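Local coordinates for glycoside hydrolase family 31 (Trueperella pyogenes, PDB 5I0F), which degrades cycloalternan, a cyclic glucan, probably as a retaining family 31 glycoside hydrolase that works through a covalent glycosyl-enzyme intermediate, at residues F464-G469 with V494-A499; T520-Q523 with L527-A530; I544-T549 with L556-D561. All coordinates share one frame; numbering follows the deposited sequence.

Interaction 1. Residues F464-G469 with V494-A499; sequences FKTDGG and VNYARA. With BGC (beta-D-glucopyranose), chain C.
Tyr496 reaches from helix 485-506 to the C-terminal end of strand 463-466, the fourth strand of the (beta/alpha)8 barrel, and meets Thr466 and Asp467 there. The phenol leaves the helix with CG anti to the backbone N (chi1 174°), which sends its hydroxyl to the turn where the strand ends. Tyr496 OH donates a hydrogen bond of 2.7 Å to Asp467 O. The donor lies in the carbonyl plane, on a lone pair, at a C=O...O angle of 138°. The same carbonyl oxygen sits at the edge of the ring, near its plane. Thr466 CB lies over the ring but off its centre, 4.0 Å from the Tyr496 centroid and 30° from the normal, in a CH-pi contact, and its CG2 touches CZ and CE1. The tyrosine and threonine side chains run alongside each other, heading opposite ways. Thr466 OG1 is engaged elsewhere, by Ser515 OG of the next barrel strand. Thr466 is also the centre of an inverse gamma turn, closed by a weak bond from Asp467 N to Lys465 O.

The tyrosine thus grips the backbone of Asp467, whose side chain starts away from it. The carboxylate carries the glucose of the covalent intermediate, consistent with Asp467 being the nucleophile of a retaining family 31 enzyme. Trp387 NE1 is hydrogen-bonded to OD2, the oxygen of the ester. Asp467 OD1 accepts a hydrogen bond from Gly468 N, which comes from above the carboxylate plane. Lys465 runs extended toward the same sugar and makes a weak hydrogen bond from NZ to O3 of the glucose, while Glu330 forms a salt bridge with NZ. The covalent link is the bond from Asp467 OD2 to C1 of the glucose, 1.4 Å long.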
ATOM      1  N   PHE A 464      -1.439  17.009  -0.493  1.00 16.51           N
ATOM      2  CA  PHE A 464      -1.230  16.232   0.717  1.00 16.42           C
ATOM      3  C   PHE A 464      -0.536  14.901   0.458  1.00 16.25           C
ATOM      4  O   PHE A 464      -0.847  14.219  -0.525  1.00 15.93           O
ATOM      5  CB  PHE A 464      -2.578  15.962   1.399  1.00 17.00           C
ATOM      6  CG  PHE A 464      -3.279  17.202   1.895  1.00 17.30           C
ATOM      7  CD1 PHE A 464      -2.975  17.734   3.138  1.00 17.35           C
ATOM      8  CD2 PHE A 464      -4.299  17.794   1.135  1.00 17.75           C
ATOM      9  CE1 PHE A 464      -3.654  18.859   3.610  1.00 18.13           C
ATOM     10  CE2 PHE A 464      -4.961  18.913   1.588  1.00 18.03           C
ATOM     11  CZ  PHE A 464      -4.647  19.445   2.818  1.00 18.40           C
ATOM     12  N   LYS A 465       0.409  14.542   1.332  1.00 15.82           N
ATOM     13  CA  LYS A 465       0.946  13.187   1.386  1.00 15.98           C
ATOM     14  C   LYS A 465       0.065  12.381   2.338  1.00 16.01           C
ATOM     15  O   LYS A 465       0.261  12.421   3.562  1.00 16.86           O
ATOM     16  CB  LYS A 465       2.400  13.179   1.856  1.00 15.95           C
ATOM     17  CG  LYS A 465       3.017  11.784   1.832  1.00 16.08           C
ATOM     18  CD  LYS A 465       4.511  11.814   2.077  1.00 16.63           C
ATOM     19  CE  LYS A 465       5.089  10.411   1.977  1.00 16.74           C
ATOM     20  NZ  LYS A 465       6.573  10.412   2.127  1.00 16.97           N
ATOM     21  N   THR A 466      -0.891  11.675   1.755  1.00 16.34           N
ATOM     22  CA  THR A 466      -1.918  10.929   2.452  1.00 16.73           C
ATOM     23  C   THR A 466      -1.351   9.552   2.753  1.00 16.31           C
ATOM     24  O   THR A 466      -1.633   8.596   2.064  1.00 16.12           O
ATOM     25  CB  THR A 466      -3.206  10.875   1.587  1.00 17.13           C
ATOM     26  OG1 THR A 466      -2.851  10.802   0.200  1.00 17.58           O
ATOM     27  CG2 THR A 466      -4.040  12.128   1.796  1.00 17.34           C
ATOM     28  N   ASP A 467      -0.530   9.487   3.794  1.00 16.05           N
ATOM     29  CA  ASP A 467       0.149   8.278   4.236  1.00 16.50           C
ATOM     30  C   ASP A 467      -0.817   7.369   5.024  1.00 16.68           C
ATOM     31  O   ASP A 467      -1.877   7.808   5.469  1.00 16.72           O
ATOM     32  CB  ASP A 467       1.346   8.706   5.116  1.00 17.31           C
ATOM     33  CG  ASP A 467       2.412   7.640   5.287  1.00 18.33           C
ATOM     34  OD1 ASP A 467       2.346   6.544   4.711  1.00 18.62           O
ATOM     35  OD2 ASP A 467       3.395   7.936   6.032  1.00 21.20           O
ATOM     36  N   GLY A 468      -0.451   6.111   5.174  1.00 16.47           N
ATOM     37  CA  GLY A 468      -1.293   5.130   5.861  1.00 17.46           C
ATOM     38  C   GLY A 468      -2.565   4.731   5.121  1.00 17.76           C
ATOM     39  O   GLY A 468      -2.599   4.702   3.903  1.00 17.64           O
ATOM     40  N   GLY A 469      -3.594   4.374   5.877  1.00 18.28           N
ATOM     41  CA  GLY A 469      -4.876   3.910   5.339  1.00 18.62           C
ATOM     42  C   GLY A 469      -5.131   2.407   5.453  1.00 18.90           C
ATOM     43  O   GLY A 469      -6.222   1.942   5.079  1.00 18.94           O
ATOM     44  N   VAL A 494      -9.102   4.067  -0.694  1.00 18.59           N
ATOM     45  CA  VAL A 494      -9.731   4.726  -1.839  1.00 19.09           C
ATOM     46  C   VAL A 494     -10.525   5.949  -1.358  1.00 19.27           C
ATOM     47  O   VAL A 494     -10.382   7.042  -1.897  1.00 18.57           O
ATOM     48  CB  VAL A 494     -10.628   3.760  -2.629  1.00 19.73           C
ATOM     49  CG1 VAL A 494     -11.180   4.425  -3.878  1.00 20.48           C
ATOM     50  CG2 VAL A 494      -9.839   2.507  -3.012  1.00 19.97           C
ATOM     51  N   ASN A 495     -11.355   5.748  -0.333  1.00 19.10           N
ATOM     52  CA  ASN A 495     -12.142   6.830   0.258  1.00 19.65           C
ATOM     53  C   ASN A 495     -11.265   7.936   0.877  1.00 19.36           C
ATOM     54  O   ASN A 495     -11.588   9.136   0.797  1.00 19.66           O
ATOM     55  CB  ASN A 495     -13.101   6.232   1.297  1.00 20.00           C
ATOM     56  CG  ASN A 495     -14.317   5.575   0.662  1.00 20.66           C
ATOM     57  OD1 ASN A 495     -14.791   6.025  -0.364  1.00 20.84           O
ATOM     58  ND2 ASN A 495     -14.845   4.532   1.290  1.00 21.15           N
ATOM     59  N   TYR A 496     -10.147   7.529   1.472  1.00 18.84           N
ATOM     60  CA  TYR A 496      -9.181   8.455   2.077  1.00 18.52           C
ATOM     61  C   TYR A 496      -8.556   9.402   1.043  1.00 18.27           C
ATOM     62  O   TYR A 496      -8.585  10.636   1.206  1.00 17.38           O
ATOM     63  CB  TYR A 496      -8.129   7.615   2.790  1.00 18.30           C
ATOM     64  CG  TYR A 496      -6.921   8.293   3.388  1.00 18.04           C
ATOM     65  CD1 TYR A 496      -6.988   9.537   4.015  1.00 18.06           C
ATOM     66  CD2 TYR A 496      -5.682   7.655   3.338  1.00 18.15           C
ATOM     67  CE1 TYR A 496      -5.843  10.112   4.589  1.00 17.84           C
ATOM     68  CE2 TYR A 496      -4.552   8.208   3.901  1.00 17.62           C
ATOM     69  CZ  TYR A 496      -4.631   9.449   4.525  1.00 17.96           C
ATOM     70  OH  TYR A 496      -3.483   9.988   5.087  1.00 17.63           O
ATOM     71  N   ALA A 497      -7.992   8.829  -0.005  1.00 18.55           N
ATOM     72  CA  ALA A 497      -7.409   9.631  -1.096  1.00 19.08           C
ATOM     73  C   ALA A 497      -8.480  10.510  -1.730  1.00 19.58           C
ATOM     74  O   ALA A 497      -8.261  11.708  -1.930  1.00 20.41           O
ATOM     75  CB  ALA A 497      -6.749   8.738  -2.144  1.00 19.12           C
ATOM     76  N   ARG A 498      -9.646   9.938  -2.002  1.00 20.17           N
ATOM     77  CA  ARG A 498     -10.784  10.710  -2.503  1.00 20.67           C
ATOM     78  C   ARG A 498     -11.138  11.916  -1.628  1.00 20.21           C
ATOM     79  O   ARG A 498     -11.387  13.003  -2.138  1.00 19.97           O
ATOM     80  CB  ARG A 498     -12.011   9.818  -2.637  1.00 22.26           C
ATOM     81  CG  ARG A 498     -13.255  10.541  -3.118  1.00 23.78           C
ATOM     82  CD  ARG A 498     -14.444   9.620  -3.257  1.00 25.99           C
ATOM     83  NE  ARG A 498     -15.595  10.364  -3.789  1.00 28.09           N
ATOM     84  CZ  ARG A 498     -16.818   9.873  -3.940  1.00 29.30           C
ATOM     85  NH1 ARG A 498     -17.094   8.624  -3.610  1.00 29.63           N
ATOM     86  NH2 ARG A 498     -17.775  10.653  -4.428  1.00 30.71           N
ATOM     87  N   ALA A 499     -11.192  11.717  -0.312  1.00 19.71           N
ATOM     88  CA  ALA A 499     -11.569  12.807   0.627  1.00 18.97           C
ATOM     89  C   ALA A 499     -10.678  14.026   0.435  1.00 18.51           C
ATOM     90  O   ALA A 499     -11.171  15.139   0.346  1.00 18.21           O
ATOM     91  CB  ALA A 499     -11.460  12.326   2.065  1.00 18.86           C
TER
HETATM   92  C2  BGC C   1       5.604   6.772   5.202  1.00 18.23           C
HETATM   93  C3  BGC C   1       7.004   7.409   5.267  1.00 17.77           C
HETATM   94  C4  BGC C   1       6.971   8.597   6.224  1.00 18.43           C
HETATM   95  C5  BGC C   1       6.439   8.179   7.603  1.00 19.02           C
HETATM   96  C6  BGC C   1       6.230   9.424   8.456  1.00 19.27           C
HETATM   97  C1  BGC C   1       4.568   7.137   6.296  1.00 19.92           C
HETATM   98  O2  BGC C   1       5.451   5.513   4.517  1.00 16.64           O
HETATM   99  O3  BGC C   1       7.429   7.805   3.960  1.00 17.48           O
HETATM  100  O4  BGC C   1       8.286   9.169   6.358  1.00 17.01           O
HETATM  101  O5  BGC C   1       5.202   7.422   7.557  1.00 19.44           O
HETATM  102  O6  BGC C   1       5.951   9.066   9.814  1.00 19.74           O

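Interaction 2. Residues T520-Q523 with L527-A530; sequences TGSQ and LYWA. With BGC (beta-D-glucopyranose), chain C.
A single water links the side chains of Ser522 and Tyr528, although the two residues also touch directly. The water lies 2.7 Å from Ser522 OG and 2.8 Å from Tyr528 OH, and both are hydrogen bonds. It sits at the edge of the phenol ring, in its plane. The hydroxyls themselves stay 3.7 Å apart, from Ser522 OG to Tyr528 OH. Direct contact falls to the rest of the serine. Ser522 CB packs against Tyr528 OH at 3.3 Å, with CZ next to it. Ser522 O lies 3.0 Å from Tyr528 OH and approaches the ring obliquely. Ser522 OG, beside its own backbone N (chi1 -66°), also accepts a hydrogen bond from Phe519 N.

Tyr528 belongs to strand 527-529, the sixth strand of the (beta/alpha)8 barrel. Ser522 lies in the connection from strand 513-515, where a short 3-10 segment begins. Tyr528 leaves the strand toward this connection, and its hydroxyl end meets Ser522. Within the loop, Gly521 N bonds to Gln523 OE1 at 2.9 Å, in the carbonyl plane. Gln523 NE2 donates to Cys553 O, so both ends of that amide are held.

Trp529, the next residue of the strand, is part of the glucan pocket. The glucose bound to Asp467 meets its indole at the edge, with O2 of the glucose 3.4 Å from Trp529 CZ2. The indole also forms a cation-pi pair with Lys465 and meets the ring of Phe514.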
ATOM      1  N   THR A 520      -8.946  -1.230  -5.893  1.00 18.42           N
ATOM      2  CA  THR A 520      -9.746  -0.891  -7.075  1.00 18.96           C
ATOM      3  C   THR A 520     -10.416   0.467  -6.862  1.00 19.11           C
ATOM      4  O   THR A 520     -11.022   0.684  -5.817  1.00 19.30           O
ATOM      5  CB  THR A 520     -10.826  -1.965  -7.290  1.00 19.60           C
ATOM      6  OG1 THR A 520     -10.241  -3.266  -7.189  1.00 19.82           O
ATOM      7  CG2 THR A 520     -11.500  -1.821  -8.633  1.00 19.78           C
ATOM      8  N   GLY A 521     -10.274   1.368  -7.838  1.00 19.25           N
ATOM      9  CA  GLY A 521     -10.731   2.754  -7.731  1.00 19.29           C
ATOM     10  C   GLY A 521      -9.657   3.785  -7.410  1.00 19.26           C
ATOM     11  O   GLY A 521      -9.833   4.967  -7.728  1.00 19.06           O
ATOM     12  N   SER A 522      -8.534   3.352  -6.814  1.00 18.62           N
ATOM     13  CA  SER A 522      -7.401   4.236  -6.563  1.00 18.55           C
ATOM     14  C   SER A 522      -6.830   4.930  -7.819  1.00 19.22           C
ATOM     15  O   SER A 522      -6.250   6.024  -7.704  1.00 18.71           O
ATOM     16  CB  SER A 522      -6.291   3.514  -5.790  1.00 18.39           C
ATOM     17  OG  SER A 522      -6.739   3.183  -4.486  1.00 17.72           O
ATOM     18  N   GLN A 523      -7.043   4.331  -8.990  1.00 19.84           N
ATOM     19  CA  GLN A 523      -6.593   4.890 -10.273  1.00 20.27           C
ATOM     20  C   GLN A 523      -7.065   6.356 -10.478  1.00 20.41           C
ATOM     21  O   GLN A 523      -6.337   7.168 -11.065  1.00 20.63           O
ATOM     22  CB  GLN A 523      -7.102   4.052 -11.449  1.00 21.20           C
ATOM     23  CG  GLN A 523      -6.621   2.605 -11.520  1.00 21.20           C
ATOM     24  CD  GLN A 523      -7.532   1.588 -10.840  1.00 21.66           C
ATOM     25  OE1 GLN A 523      -8.283   1.904  -9.909  1.00 21.21           O
ATOM     26  NE2 GLN A 523      -7.437   0.331 -11.284  1.00 22.19           N
ATOM     27  N   LEU A 527      -1.710  10.483  -6.882  1.00 19.14           N
ATOM     28  CA  LEU A 527      -0.399   9.904  -7.110  1.00 18.92           C
ATOM     29  C   LEU A 527      -0.076   8.855  -6.049  1.00 18.02           C
ATOM     30  O   LEU A 527      -0.677   8.850  -4.953  1.00 16.94           O
ATOM     31  CB  LEU A 527       0.676  10.989  -6.994  1.00 19.80           C
ATOM     32  CG  LEU A 527       0.890  11.949  -8.137  1.00 21.34           C
ATOM     33  CD1 LEU A 527      -0.372  12.546  -8.702  1.00 22.36           C
ATOM     34  CD2 LEU A 527       1.896  13.009  -7.721  1.00 21.85           C
ATOM     35  N   TYR A 528       0.865   7.971  -6.388  1.00 16.98           N
ATOM     36  CA  TYR A 528       1.244   6.845  -5.542  1.00 16.58           C
ATOM     37  C   TYR A 528       2.742   6.677  -5.457  1.00 16.39           C
ATOM     38  O   TYR A 528       3.452   6.935  -6.414  1.00 17.05           O
ATOM     39  CB  TYR A 528       0.551   5.543  -5.986  1.00 16.77           C
ATOM     40  CG  TYR A 528      -0.932   5.685  -5.781  1.00 16.62           C
ATOM     41  CD1 TYR A 528      -1.728   6.313  -6.737  1.00 16.91           C
ATOM     42  CD2 TYR A 528      -1.523   5.327  -4.562  1.00 17.04           C
ATOM     43  CE1 TYR A 528      -3.080   6.560  -6.501  1.00 17.32           C
ATOM     44  CE2 TYR A 528      -2.878   5.531  -4.340  1.00 17.01           C
ATOM     45  CZ  TYR A 528      -3.645   6.152  -5.306  1.00 17.28           C
ATOM     46  OH  TYR A 528      -4.966   6.390  -5.019  1.00 18.09           O
ATOM     47  N   TRP A 529       3.237   6.262  -4.292  1.00 15.96           N
ATOM     48  CA  TRP A 529       4.630   5.856  -4.175  1.00 15.86           C
ATOM     49  C   TRP A 529       4.678   4.462  -3.575  1.00 16.03           C
ATOM     50  O   TRP A 529       3.712   4.018  -2.952  1.00 16.00           O
ATOM     51  CB  TRP A 529       5.496   6.892  -3.434  1.00 15.86           C
ATOM     52  CG  TRP A 529       5.640   6.702  -1.946  1.00 15.39           C
ATOM     53  CD1 TRP A 529       6.708   6.163  -1.306  1.00 15.30           C
ATOM     54  CD2 TRP A 529       4.708   7.081  -0.923  1.00 15.03           C
ATOM     55  NE1 TRP A 529       6.479   6.118   0.050  1.00 15.39           N
ATOM     56  CE2 TRP A 529       5.269   6.698   0.315  1.00 15.21           C
ATOM     57  CE3 TRP A 529       3.457   7.717  -0.926  1.00 15.21           C
ATOM     58  CZ2 TRP A 529       4.622   6.919   1.541  1.00 15.08           C
ATOM     59  CZ3 TRP A 529       2.811   7.919   0.284  1.00 14.91           C
ATOM     60  CH2 TRP A 529       3.390   7.510   1.503  1.00 14.81           C
ATOM     61  N   ALA A 530       5.804   3.774  -3.773  1.00 15.84           N
ATOM     62  CA  ALA A 530       5.954   2.358  -3.461  1.00 15.39           C
ATOM     63  C   ALA A 530       6.171   2.029  -1.969  1.00 15.34           C
ATOM     64  O   ALA A 530       6.361   0.884  -1.624  1.00 15.94           O
ATOM     65  CB  ALA A 530       7.109   1.800  -4.275  1.00 15.71           C
TER
HETATM   66  C2  BGC C   1       5.604   6.772   5.202  1.00 18.23           C
HETATM   67  C3  BGC C   1       7.004   7.409   5.267  1.00 17.77           C
HETATM   68  C4  BGC C   1       6.971   8.597   6.224  1.00 18.43           C
HETATM   69  C5  BGC C   1       6.439   8.179   7.603  1.00 19.02           C
HETATM   70  C6  BGC C   1       6.230   9.424   8.456  1.00 19.27           C
HETATM   71  C1  BGC C   1       4.568   7.137   6.296  1.00 19.92           C
HETATM   72  O2  BGC C   1       5.451   5.513   4.517  1.00 16.64           O
HETATM   73  O3  BGC C   1       7.429   7.805   3.960  1.00 17.48           O
HETATM   74  O4  BGC C   1       8.286   9.169   6.358  1.00 17.01           O
HETATM   75  O5  BGC C   1       5.202   7.422   7.557  1.00 19.44           O
HETATM   76  O6  BGC C   1       5.951   9.066   9.814  1.00 19.74           O
HETATM   77  O   HOH W   1      -6.204   5.235  -2.832  1.00 26.83           O

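Interaction 3. Residues I544-T549 with L556-D561; sequences ITAGIT and LYWGWD
Helix 537-551 and strand 558-561 are the last two elements of a beta-alpha-beta unit of the barrel, which starts with strand 527-529. They pack through Gly547 and Trp558. The indole of Trp558 lies flat against the helix backbone. Gly547 CA stands over the centre of the six-membered ring, 3.3 Å from its centroid and only 12° off the ring normal, as a CH-pi contact. The nearest ring atom to this carbon is Trp558 CE2, also at 3.3 Å. Gly547 N lies close to the same face, with Trp558 CZ2 at 3.4 Å. The glycine lets the ring come this near, for no side chain stands between helix backbone and indole.

Beside it, Ala546 adds a lighter touch. Its CB meets Trp558 CZ2 at 4.1 Å, and its carbonyl carbon approaches the indole obliquely. A chi1 of 176° swings the indole out opposite its own backbone N and lays it on the helix at Gly547. Trp558 NE1 donates to Glu180 OE2, a bond that gives the buried nitrogen its partner and probably limits rotation of the indole. Ala550, one helical turn on from Ala546, also touches Trp558.

Two residues on, Trp560 also starts toward the helix, and its ring meets that of Phe540 with the planes at about 10°. Strand side chains turned outward against the surrounding helix, as Trp558 is here, form the layer between strands and helices of a (beta/alpha)8 TIM barrel.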
ATOM      1  N   ILE A 544      11.343  -1.306  -9.088  1.00 17.65           N
ATOM      2  CA  ILE A 544      11.062  -1.281 -10.546  1.00 17.55           C
ATOM      3  C   ILE A 544       9.837  -2.166 -10.870  1.00 17.29           C
ATOM      4  O   ILE A 544       8.943  -1.767 -11.604  1.00 16.45           O
ATOM      5  CB  ILE A 544      12.286  -1.730 -11.371  1.00 18.20           C
ATOM      6  CG1 ILE A 544      13.459  -0.770 -11.155  1.00 18.29           C
ATOM      7  CG2 ILE A 544      11.939  -1.833 -12.872  1.00 18.82           C
ATOM      8  CD1 ILE A 544      14.801  -1.318 -11.614  1.00 19.20           C
ATOM      9  N   THR A 545       9.827  -3.371 -10.313  1.00 17.07           N
ATOM     10  CA  THR A 545       8.710  -4.287 -10.433  1.00 17.69           C
ATOM     11  C   THR A 545       7.393  -3.676  -9.931  1.00 17.34           C
ATOM     12  O   THR A 545       6.341  -3.760 -10.606  1.00 17.68           O
ATOM     13  CB  THR A 545       9.035  -5.623  -9.733  1.00 17.94           C
ATOM     14  OG1 THR A 545      10.234  -6.163 -10.314  1.00 17.84           O
ATOM     15  CG2 THR A 545       7.916  -6.639  -9.892  1.00 18.35           C
ATOM     16  N   ALA A 546       7.462  -3.021  -8.791  1.00 16.94           N
ATOM     17  CA  ALA A 546       6.295  -2.354  -8.221  1.00 16.98           C
ATOM     18  C   ALA A 546       5.709  -1.306  -9.169  1.00 16.96           C
ATOM     19  O   ALA A 546       4.494  -1.241  -9.344  1.00 16.87           O
ATOM     20  CB  ALA A 546       6.638  -1.760  -6.878  1.00 16.68           C
ATOM     21  N   GLY A 547       6.565  -0.518  -9.810  1.00 16.58           N
ATOM     22  CA  GLY A 547       6.081   0.525 -10.704  1.00 16.57           C
ATOM     23  C   GLY A 547       5.461  -0.001 -11.985  1.00 17.00           C
ATOM     24  O   GLY A 547       4.447   0.504 -12.431  1.00 16.54           O
ATOM     25  N   ILE A 548       6.083  -1.029 -12.568  1.00 17.62           N
ATOM     26  CA  ILE A 548       5.577  -1.659 -13.780  1.00 17.86           C
ATOM     27  C   ILE A 548       4.241  -2.356 -13.519  1.00 17.88           C
ATOM     28  O   ILE A 548       3.288  -2.187 -14.302  1.00 18.18           O
ATOM     29  CB  ILE A 548       6.609  -2.645 -14.369  1.00 18.41           C
ATOM     30  CG1 ILE A 548       7.885  -1.886 -14.724  1.00 18.88           C
ATOM     31  CG2 ILE A 548       6.044  -3.367 -15.596  1.00 18.67           C
ATOM     32  CD1 ILE A 548       9.055  -2.782 -15.059  1.00 19.78           C
ATOM     33  N   THR A 549       4.157  -3.108 -12.412  1.00 17.60           N
ATOM     34  CA  THR A 549       2.945  -3.822 -12.080  1.00 17.49           C
ATOM     35  C   THR A 549       1.830  -2.846 -11.689  1.00 17.97           C
ATOM     36  O   THR A 549       0.685  -3.040 -12.107  1.00 18.20           O
ATOM     37  CB  THR A 549       3.149  -4.887 -10.991  1.00 17.47           C
ATOM     38  OG1 THR A 549       3.716  -4.328  -9.808  1.00 17.24           O
ATOM     39  CG2 THR A 549       4.045  -5.997 -11.494  1.00 17.71           C
ATOM     40  N   LEU A 556      -1.114   5.267 -12.718  1.00 21.10           N
ATOM     41  CA  LEU A 556      -0.302   5.981 -13.708  1.00 21.76           C
ATOM     42  C   LEU A 556       0.824   6.806 -13.088  1.00 20.96           C
ATOM     43  O   LEU A 556       1.961   6.767 -13.569  1.00 21.30           O
ATOM     44  CB  LEU A 556      -1.214   6.896 -14.539  1.00 22.96           C
ATOM     45  CG  LEU A 556      -0.657   7.701 -15.715  1.00 24.40           C
ATOM     46  CD1 LEU A 556      -0.141   6.753 -16.757  1.00 24.90           C
ATOM     47  CD2 LEU A 556      -1.732   8.579 -16.351  1.00 25.26           C
ATOM     48  N   TYR A 557       0.499   7.580 -12.056  1.00 19.47           N
ATOM     49  CA  TYR A 557       1.410   8.557 -11.479  1.00 18.85           C
ATOM     50  C   TYR A 557       2.126   7.944 -10.267  1.00 18.07           C
ATOM     51  O   TYR A 557       1.793   8.226  -9.106  1.00 19.57           O
ATOM     52  CB  TYR A 557       0.632   9.820 -11.081  1.00 18.54           C
ATOM     53  CG  TYR A 557      -0.191  10.475 -12.169  1.00 18.95           C
ATOM     54  CD1 TYR A 557       0.421  11.221 -13.163  1.00 19.70           C
ATOM     55  CD2 TYR A 557      -1.581  10.383 -12.181  1.00 19.60           C
ATOM     56  CE1 TYR A 557      -0.322  11.836 -14.173  1.00 20.16           C
ATOM     57  CE2 TYR A 557      -2.334  10.986 -13.177  1.00 19.80           C
ATOM     58  CZ  TYR A 557      -1.703  11.735 -14.147  1.00 20.21           C
ATOM     59  OH  TYR A 557      -2.403  12.357 -15.142  1.00 20.93           O
ATOM     60  N   TRP A 558       3.088   7.087 -10.556  1.00 16.99           N
ATOM     61  CA  TRP A 558       3.758   6.285  -9.579  1.00 16.31           C
ATOM     62  C   TRP A 558       5.191   6.750  -9.409  1.00 16.26           C
ATOM     63  O   TRP A 558       5.865   7.102 -10.376  1.00 16.52           O
ATOM     64  CB  TRP A 558       3.728   4.823 -10.016  1.00 16.38           C
ATOM     65  CG  TRP A 558       4.469   3.882  -9.130  1.00 16.22           C
ATOM     66  CD1 TRP A 558       3.954   3.107  -8.154  1.00 16.15           C
ATOM     67  CD2 TRP A 558       5.875   3.611  -9.162  1.00 16.66           C
ATOM     68  NE1 TRP A 558       4.953   2.367  -7.554  1.00 16.24           N
ATOM     69  CE2 TRP A 558       6.142   2.660  -8.162  1.00 16.30           C
ATOM     70  CE3 TRP A 558       6.936   4.071  -9.962  1.00 16.61           C
ATOM     71  CZ2 TRP A 558       7.416   2.149  -7.943  1.00 16.31           C
ATOM     72  CZ3 TRP A 558       8.202   3.582  -9.724  1.00 16.96           C
ATOM     73  CH2 TRP A 558       8.438   2.629  -8.725  1.00 16.75           C
ATOM     74  N   GLY A 559       5.670   6.695  -8.183  1.00 15.55           N
ATOM     75  CA  GLY A 559       7.094   6.851  -7.892  1.00 15.77           C
ATOM     76  C   GLY A 559       7.521   6.047  -6.687  1.00 15.54           C
ATOM     77  O   GLY A 559       6.816   5.150  -6.222  1.00 15.91           O
ATOM     78  N   TRP A 560       8.701   6.364  -6.187  1.00 15.93           N
ATOM     79  CA  TRP A 560       9.318   5.612  -5.089  1.00 16.08           C
ATOM     80  C   TRP A 560      10.390   6.493  -4.438  1.00 15.99           C
ATOM     81  O   TRP A 560      10.784   7.526  -4.990  1.00 16.03           O
ATOM     82  CB  TRP A 560       9.914   4.278  -5.600  1.00 16.16           C
ATOM     83  CG  TRP A 560      11.126   4.435  -6.540  1.00 17.00           C
ATOM     84  CD1 TRP A 560      11.162   5.126  -7.719  1.00 17.41           C
ATOM     85  CD2 TRP A 560      12.453   3.894  -6.358  1.00 17.49           C
ATOM     86  NE1 TRP A 560      12.422   5.060  -8.274  1.00 17.55           N
ATOM     87  CE2 TRP A 560      13.231   4.308  -7.464  1.00 17.94           C
ATOM     88  CE3 TRP A 560      13.052   3.103  -5.373  1.00 17.61           C
ATOM     89  CZ2 TRP A 560      14.576   3.952  -7.608  1.00 18.55           C
ATOM     90  CZ3 TRP A 560      14.375   2.735  -5.522  1.00 18.16           C
ATOM     91  CH2 TRP A 560      15.129   3.176  -6.632  1.00 18.29           C
ATOM     92  N   ASP A 561      10.810   6.097  -3.245  1.00 16.06           N
ATOM     93  CA  ASP A 561      11.907   6.770  -2.533  1.00 15.80           C
ATOM     94  C   ASP A 561      13.211   6.321  -3.182  1.00 15.63           C
ATOM     95  O   ASP A 561      13.688   5.218  -2.930  1.00 15.61           O
ATOM     96  CB  ASP A 561      11.941   6.358  -1.080  1.00 16.00           C
ATOM     97  CG  ASP A 561      10.661   6.689  -0.312  1.00 16.14           C
ATOM     98  OD1 ASP A 561       9.843   7.572  -0.710  1.00 16.60           O
ATOM     99  OD2 ASP A 561      10.497   6.023   0.727  1.00 16.45           O
TER

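The three contacts follow one another along the chain, and all belong to the parallel eight-stranded barrel of the TIM-barrel domain. Interaction 1 uses strand 463-466, interaction 2 strand 527-529 and interaction 3 strand 558-561. The last two strands are neighbours, and backbone bonds join Tyr528 to Tyr557 and Gly559. Strand 513-515 lies between the first two. Centres of interactions 1 and 2 are 10 Å apart, as are those of 2 and 3; those of 1 and 3 are 18 Å apart. The segments of interactions 1 and 2 reach the bound glucose at the C-terminal ends of their strands, where Trp529 packs on Asp467. Interaction 3 lies in the strand-helix layer, with the Trp558 side chain about 12 Å from that sugar.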